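Local coordinates for early 35 kDa protein (Autographa californica nucleopolyhedrovirus, PDB 1P35), which blocks apoptosis of infected insect cells by inhibiting caspases, and also suppresses the host's antiviral RNA interference, at residues Phe204-Leu216 with Tyr230-Lys243. Sequence-based numbering, arbitrary orientation.
With EDO (1,2-ethanediol), chain F.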
loop_
_atom_site.group_PDB
_atom_site.type_symbol
_atom_site.label_atom_id
_atom_site.label_comp_id
_atom_site.label_asym_id
_atom_site.label_seq_id
_atom_site.Cartn_x
_atom_site.Cartn_y
_atom_site.Cartn_z
ATOM N N PHE A 204 19.724 -18.441 -16.572
ATOM C CA PHE A 204 20.687 -18.132 -15.526
ATOM C C PHE A 204 22.060 -17.862 -16.124
ATOM O O PHE A 204 22.467 -18.513 -17.093
ATOM C CB PHE A 204 20.799 -19.325 -14.584
ATOM C CG PHE A 204 21.612 -19.065 -13.369
ATOM C CD1 PHE A 204 21.199 -18.108 -12.434
ATOM C CD2 PHE A 204 22.770 -19.802 -13.123
ATOM C CE1 PHE A 204 21.916 -17.889 -11.274
ATOM C CE2 PHE A 204 23.502 -19.586 -11.952
ATOM C CZ PHE A 204 23.074 -18.630 -11.029
ATOM N N ASP A 205 22.769 -16.880 -15.564
ATOM C CA ASP A 205 24.133 -16.599 -16.006
ATOM C C ASP A 205 24.959 -16.411 -14.725
ATOM O O ASP A 205 25.207 -15.286 -14.253
ATOM C CB ASP A 205 24.199 -15.361 -16.906
ATOM C CG ASP A 205 25.594 -15.167 -17.544
ATOM O OD1 ASP A 205 26.606 -15.652 -16.991
ATOM O OD2 ASP A 205 25.676 -14.508 -18.599
ATOM N N GLY A 206 25.349 -17.544 -14.148
ATOM C CA GLY A 206 26.111 -17.541 -12.911
ATOM C C GLY A 206 27.357 -16.685 -12.991
ATOM O O GLY A 206 27.638 -15.880 -12.122
ATOM N N GLU A 207 28.101 -16.812 -14.064
ATOM C CA GLU A 207 29.301 -16.029 -14.141
ATOM C C GLU A 207 29.079 -14.503 -14.198
ATOM O O GLU A 207 29.843 -13.747 -13.600
ATOM C CB GLU A 207 30.086 -16.503 -15.368
ATOM C CG GLU A 207 31.276 -15.676 -15.796
ATOM C CD GLU A 207 31.986 -16.283 -17.018
ATOM O OE1 GLU A 207 31.790 -17.492 -17.304
ATOM O OE2 GLU A 207 32.750 -15.557 -17.683
ATOM N N GLN A 208 28.068 -14.047 -14.939
ATOM C CA GLN A 208 27.829 -12.609 -15.058
ATOM C C GLN A 208 27.366 -12.093 -13.705
ATOM O O GLN A 208 27.699 -10.988 -13.317
ATOM C CB GLN A 208 26.740 -12.297 -16.117
ATOM C CG GLN A 208 26.582 -10.801 -16.459
ATOM C CD GLN A 208 25.485 -10.542 -17.533
ATOM O OE1 GLN A 208 25.072 -9.402 -17.763
ATOM N NE2 GLN A 208 25.043 -11.609 -18.196
ATOM N N PHE A 209 26.603 -12.916 -12.993
ATOM C CA PHE A 209 26.083 -12.505 -11.715
ATOM C C PHE A 209 27.245 -12.464 -10.666
ATOM O O PHE A 209 27.295 -11.535 -9.829
ATOM C CB PHE A 209 24.917 -13.430 -11.261
ATOM C CG PHE A 209 23.682 -13.406 -12.178
ATOM C CD1 PHE A 209 23.468 -12.339 -13.041
ATOM C CD2 PHE A 209 22.770 -14.489 -12.211
ATOM C CE1 PHE A 209 22.357 -12.321 -13.973
ATOM C CE2 PHE A 209 21.667 -14.495 -13.134
ATOM C CZ PHE A 209 21.479 -13.405 -14.004
ATOM N N GLU A 210 28.166 -13.430 -10.721
ATOM C CA GLU A 210 29.309 -13.470 -9.778
ATOM C C GLU A 210 30.126 -12.222 -9.926
ATOM O O GLU A 210 30.454 -11.550 -8.951
ATOM C CB GLU A 210 30.214 -14.691 -10.010
ATOM C CG GLU A 210 29.537 -15.999 -9.618
ATOM C CD GLU A 210 30.454 -17.198 -9.750
ATOM O OE1 GLU A 210 31.528 -17.197 -9.092
ATOM O OE2 GLU A 210 30.081 -18.132 -10.505
ATOM N N GLU A 211 30.444 -11.904 -11.176
ATOM C CA GLU A 211 31.214 -10.694 -11.430
ATOM C C GLU A 211 30.522 -9.435 -10.851
ATOM O O GLU A 211 31.162 -8.556 -10.318
ATOM C CB GLU A 211 31.388 -10.493 -12.942
ATOM C CG GLU A 211 32.008 -9.117 -13.280
ATOM C CD GLU A 211 32.102 -8.828 -14.773
ATOM O OE1 GLU A 211 31.108 -9.035 -15.520
ATOM O OE2 GLU A 211 33.170 -8.359 -15.194
ATOM N N PHE A 212 29.200 -9.336 -11.018
ATOM C CA PHE A 212 28.505 -8.138 -10.543
ATOM C C PHE A 212 28.535 -8.094 -8.980
ATOM O O PHE A 212 28.890 -7.070 -8.378
ATOM C CB PHE A 212 27.040 -8.127 -11.103
ATOM C CG PHE A 212 26.493 -6.756 -11.335
ATOM C CD1 PHE A 212 26.169 -5.923 -10.255
ATOM C CD2 PHE A 212 26.351 -6.263 -12.623
ATOM C CE1 PHE A 212 25.713 -4.601 -10.466
ATOM C CE2 PHE A 212 25.894 -4.947 -12.841
ATOM C CZ PHE A 212 25.577 -4.117 -11.768
ATOM N N VAL A 213 28.196 -9.223 -8.340
ATOM C CA VAL A 213 28.156 -9.288 -6.878
ATOM C C VAL A 213 29.527 -9.098 -6.185
ATOM O O VAL A 213 29.605 -8.407 -5.160
ATOM C CB VAL A 213 27.483 -10.589 -6.409
ATOM C CG1 VAL A 213 27.539 -10.743 -4.867
ATOM C CG2 VAL A 213 25.994 -10.580 -6.865
ATOM N N GLN A 214 30.590 -9.674 -6.763
ATOM C CA GLN A 214 31.955 -9.551 -6.205
ATOM C C GLN A 214 32.396 -8.079 -6.181
ATOM O O GLN A 214 33.171 -7.675 -5.297
ATOM C CB GLN A 214 32.971 -10.351 -7.059
ATOM C CG GLN A 214 32.769 -11.811 -6.985
ATOM C CD GLN A 214 33.617 -12.593 -7.999
ATOM O OE1 GLN A 214 34.268 -12.034 -8.892
ATOM N NE2 GLN A 214 33.564 -13.895 -7.878
ATOM N N SER A 215 31.922 -7.299 -7.159
ATOM C CA SER A 215 32.275 -5.871 -7.270
ATOM C C SER A 215 31.531 -4.962 -6.269
ATOM O O SER A 215 31.918 -3.802 -6.038
ATOM C CB SER A 215 31.965 -5.357 -8.681
ATOM O OG SER A 215 30.562 -5.095 -8.845
ATOM N N LEU A 216 30.484 -5.491 -5.651
ATOM C CA LEU A 216 29.651 -4.665 -4.744
ATOM C C LEU A 216 30.250 -4.372 -3.398
ATOM O O LEU A 216 30.817 -5.250 -2.800
ATOM C CB LEU A 216 28.292 -5.318 -4.470
ATOM C CG LEU A 216 27.447 -5.695 -5.654
ATOM C CD1 LEU A 216 26.215 -6.350 -5.138
ATOM C CD2 LEU A 216 27.158 -4.463 -6.465
ATOM N N TYR A 230 30.452 -13.390 1.157
ATOM C CA TYR A 230 30.070 -13.613 -0.235
ATOM C C TYR A 230 29.475 -15.013 -0.406
ATOM O O TYR A 230 30.087 -16.020 -0.012
ATOM C CB TYR A 230 31.303 -13.454 -1.151
ATOM C CG TYR A 230 31.023 -13.855 -2.590
ATOM C CD1 TYR A 230 30.132 -13.122 -3.398
ATOM C CD2 TYR A 230 31.590 -15.004 -3.122
ATOM C CE1 TYR A 230 29.831 -13.533 -4.690
ATOM C CE2 TYR A 230 31.294 -15.430 -4.417
ATOM C CZ TYR A 230 30.424 -14.688 -5.196
ATOM O OH TYR A 230 30.256 -15.044 -6.499
ATOM N N TYR A 231 28.286 -15.065 -1.000
ATOM C CA TYR A 231 27.577 -16.316 -1.243
ATOM C C TYR A 231 27.356 -16.707 -2.691
ATOM O O TYR A 231 26.965 -15.888 -3.526
ATOM C CB TYR A 231 26.196 -16.299 -0.591
ATOM C CG TYR A 231 26.192 -16.311 0.920
ATOM C CD1 TYR A 231 26.339 -15.126 1.630
ATOM C CD2 TYR A 231 26.132 -17.527 1.646
ATOM C CE1 TYR A 231 26.440 -15.100 3.030
ATOM C CE2 TYR A 231 26.234 -17.529 3.080
ATOM C CZ TYR A 231 26.390 -16.290 3.754
ATOM O OH TYR A 231 26.494 -16.208 5.108
ATOM N N ASN A 232 27.587 -17.984 -2.978
ATOM C CA ASN A 232 27.334 -18.531 -4.300
ATOM C C ASN A 232 26.707 -19.890 -3.959
ATOM O O ASN A 232 27.371 -20.930 -3.979
ATOM C CB ASN A 232 28.619 -18.713 -5.085
ATOM C CG ASN A 232 28.367 -18.940 -6.570
ATOM O OD1 ASN A 232 27.332 -19.513 -6.968
ATOM N ND2 ASN A 232 29.313 -18.507 -7.400
ATOM N N GLU A 233 25.417 -19.835 -3.617
ATOM C CA GLU A 233 24.625 -20.979 -3.190
ATOM C C GLU A 233 23.497 -21.418 -4.132
ATOM O O GLU A 233 22.996 -20.669 -4.981
ATOM C CB GLU A 233 23.962 -20.685 -1.836
ATOM C CG GLU A 233 24.845 -20.179 -0.715
ATOM C CD GLU A 233 24.047 -19.857 0.571
ATOM O OE1 GLU A 233 22.962 -19.199 0.515
ATOM O OE2 GLU A 233 24.523 -20.251 1.654
ATOM N N ALA A 234 23.067 -22.653 -3.914
ATOM C CA ALA A 234 21.991 -23.239 -4.678
ATOM C C ALA A 234 21.135 -24.084 -3.756
ATOM O O ALA A 234 21.664 -24.932 -3.037
ATOM C CB ALA A 234 22.550 -24.110 -5.780
ATOM N N SER A 235 19.830 -23.817 -3.735
ATOM C CA SER A 235 18.913 -24.649 -2.962
ATOM C C SER A 235 18.159 -25.437 -4.052
ATOM O O SER A 235 18.568 -25.429 -5.231
ATOM C CB SER A 235 17.950 -23.825 -2.093
ATOM O OG SER A 235 17.040 -23.068 -2.866
ATOM N N LYS A 236 17.084 -26.121 -3.665
ATOM C CA LYS A 236 16.295 -26.947 -4.585
ATOM C C LYS A 236 16.046 -26.305 -5.952
ATOM O O LYS A 236 16.536 -26.773 -6.982
ATOM C CB LYS A 236 14.953 -27.324 -3.919
ATOM N N ASN A 237 15.287 -25.222 -5.962
ATOM C CA ASN A 237 14.981 -24.565 -7.214
ATOM C C ASN A 237 15.589 -23.183 -7.378
ATOM O O ASN A 237 15.396 -22.556 -8.415
ATOM C CB ASN A 237 13.465 -24.465 -7.391
ATOM C CG ASN A 237 12.808 -25.818 -7.552
ATOM O OD1 ASN A 237 13.085 -26.555 -8.516
ATOM N ND2 ASN A 237 11.931 -26.160 -6.611
ATOM N N LYS A 238 16.310 -22.698 -6.375
ATOM C CA LYS A 238 16.898 -21.375 -6.499
ATOM C C LYS A 238 18.433 -21.344 -6.512
ATOM O O LYS A 238 19.089 -22.221 -5.955
ATOM C CB LYS A 238 16.413 -20.448 -5.371
ATOM C CG LYS A 238 14.894 -20.369 -5.184
ATOM C CD LYS A 238 14.490 -19.363 -4.090
ATOM C CE LYS A 238 12.970 -19.405 -3.799
ATOM N NZ LYS A 238 12.154 -19.223 -5.023
ATOM N N SER A 239 18.974 -20.323 -7.180
ATOM C CA SER A 239 20.398 -20.047 -7.215
ATOM C C SER A 239 20.499 -18.648 -6.589
ATOM O O SER A 239 19.748 -17.740 -6.937
ATOM C CB SER A 239 20.942 -20.034 -8.651
ATOM O OG SER A 239 20.871 -21.336 -9.234
ATOM N N MET A 240 21.397 -18.495 -5.628
ATOM C CA MET A 240 21.556 -17.238 -4.930
ATOM C C MET A 240 23.015 -16.826 -4.937
ATOM O O MET A 240 23.903 -17.555 -4.428
ATOM C CB MET A 240 21.054 -17.341 -3.459
ATOM C CG MET A 240 19.611 -17.714 -3.276
ATOM S SD MET A 240 19.357 -19.344 -2.465
ATOM C CE MET A 240 19.838 -20.434 -3.734
ATOM N N ILE A 241 23.256 -15.646 -5.497
ATOM C CA ILE A 241 24.591 -15.104 -5.590
ATOM C C ILE A 241 24.470 -13.698 -4.970
ATOM O O ILE A 241 23.935 -12.796 -5.576
ATOM C CB ILE A 241 25.031 -15.119 -7.085
ATOM C CG1 ILE A 241 25.193 -16.582 -7.567
ATOM C CG2 ILE A 241 26.349 -14.409 -7.292
ATOM C CD1 ILE A 241 25.480 -16.692 -9.094
ATOM N N TYR A 242 24.988 -13.531 -3.752
ATOM C CA TYR A 242 24.841 -12.273 -3.034
ATOM C C TYR A 242 25.899 -12.022 -1.959
ATOM O O TYR A 242 26.738 -12.876 -1.650
ATOM C CB TYR A 242 23.455 -12.248 -2.335
ATOM C CG TYR A 242 23.284 -13.359 -1.305
ATOM C CD1 TYR A 242 22.998 -14.658 -1.687
ATOM C CD2 TYR A 242 23.429 -13.107 0.062
ATOM C CE1 TYR A 242 22.853 -15.687 -0.729
ATOM C CE2 TYR A 242 23.280 -14.136 1.023
ATOM C CZ TYR A 242 22.993 -15.421 0.605
ATOM O OH TYR A 242 22.852 -16.444 1.526
ATOM N N LYS A 243 25.868 -10.820 -1.408
ATOM C CA LYS A 243 26.736 -10.493 -0.310
ATOM C C LYS A 243 25.798 -10.155 0.849
ATOM O O LYS A 243 24.633 -9.754 0.624
ATOM C CB LYS A 243 27.622 -9.312 -0.640
ATOM C CG LYS A 243 28.868 -9.702 -1.388
ATOM C CD LYS A 243 29.702 -8.509 -1.789
ATOM C CE LYS A 243 31.066 -8.999 -2.360
ATOM N NZ LYS A 243 31.886 -7.843 -2.624
HETATM C C1 EDO F . 35.315 -0.995 -6.043
HETATM O O1 EDO F . 36.008 -1.000 -4.768
HETATM C C2 EDO F . 34.778 -2.376 -6.306
HETATM O O2 EDO F . 33.748 -2.306 -7.278
#
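K243, on strand 238-249, reaches to the last turn of helix 206-215, where its NZ donates to two backbone carbonyls, L216 O at 2.8 Å and Q214 O at 3.0 Å. The two bonds differ in direction: the amine lies in the carbonyl plane of L216, with a C=O...N angle of 152°, but stands well above that of Q214. An extended chain beyond CG carries the amine there, and its CE passes 3.2 Å from V213 O. A positive charge at the C-terminal end of a helix would probably be stabilised by the helix dipole. Beside it, S215 OG donates to F212 O, one turn back, and is also hydrogen-bonded to S286, while S215 O accepts from a bound 1,2-ethanediol.

The helix packs on one face of the antiparallel hairpin formed by strands 227-234 and 238-249, running nearly parallel to the second strand, with 14° between the axes of helix 206-215 and residues 238-243. I241 and V213 form the apolar centre: I241 CG2 meets V213 CG2 at 3.9 Å, and its CD1 lies 3.6 Å from F204 CZ. V213 CG1, anti to the backbone N, points into the edge of the Y230 ring, 3.6 Å from CE1, as Q214 CG covers one face. F268 of strand 259-271 also touches V213, extending this core beyond the hairpin.

The E210 carboxylate crosses the N232 amide, planes 77° apart; OE1 and ND2 are 3.1 Å apart, but the angle is too poor for a hydrogen bond. The opposite helix end is capped by D205, whose OD1 accepts from Q208 N while OD2 takes Q208 NE2. The other end of the Q208 amide, OE1, accepts from I293 N, which ties the first turn to strand 292-295.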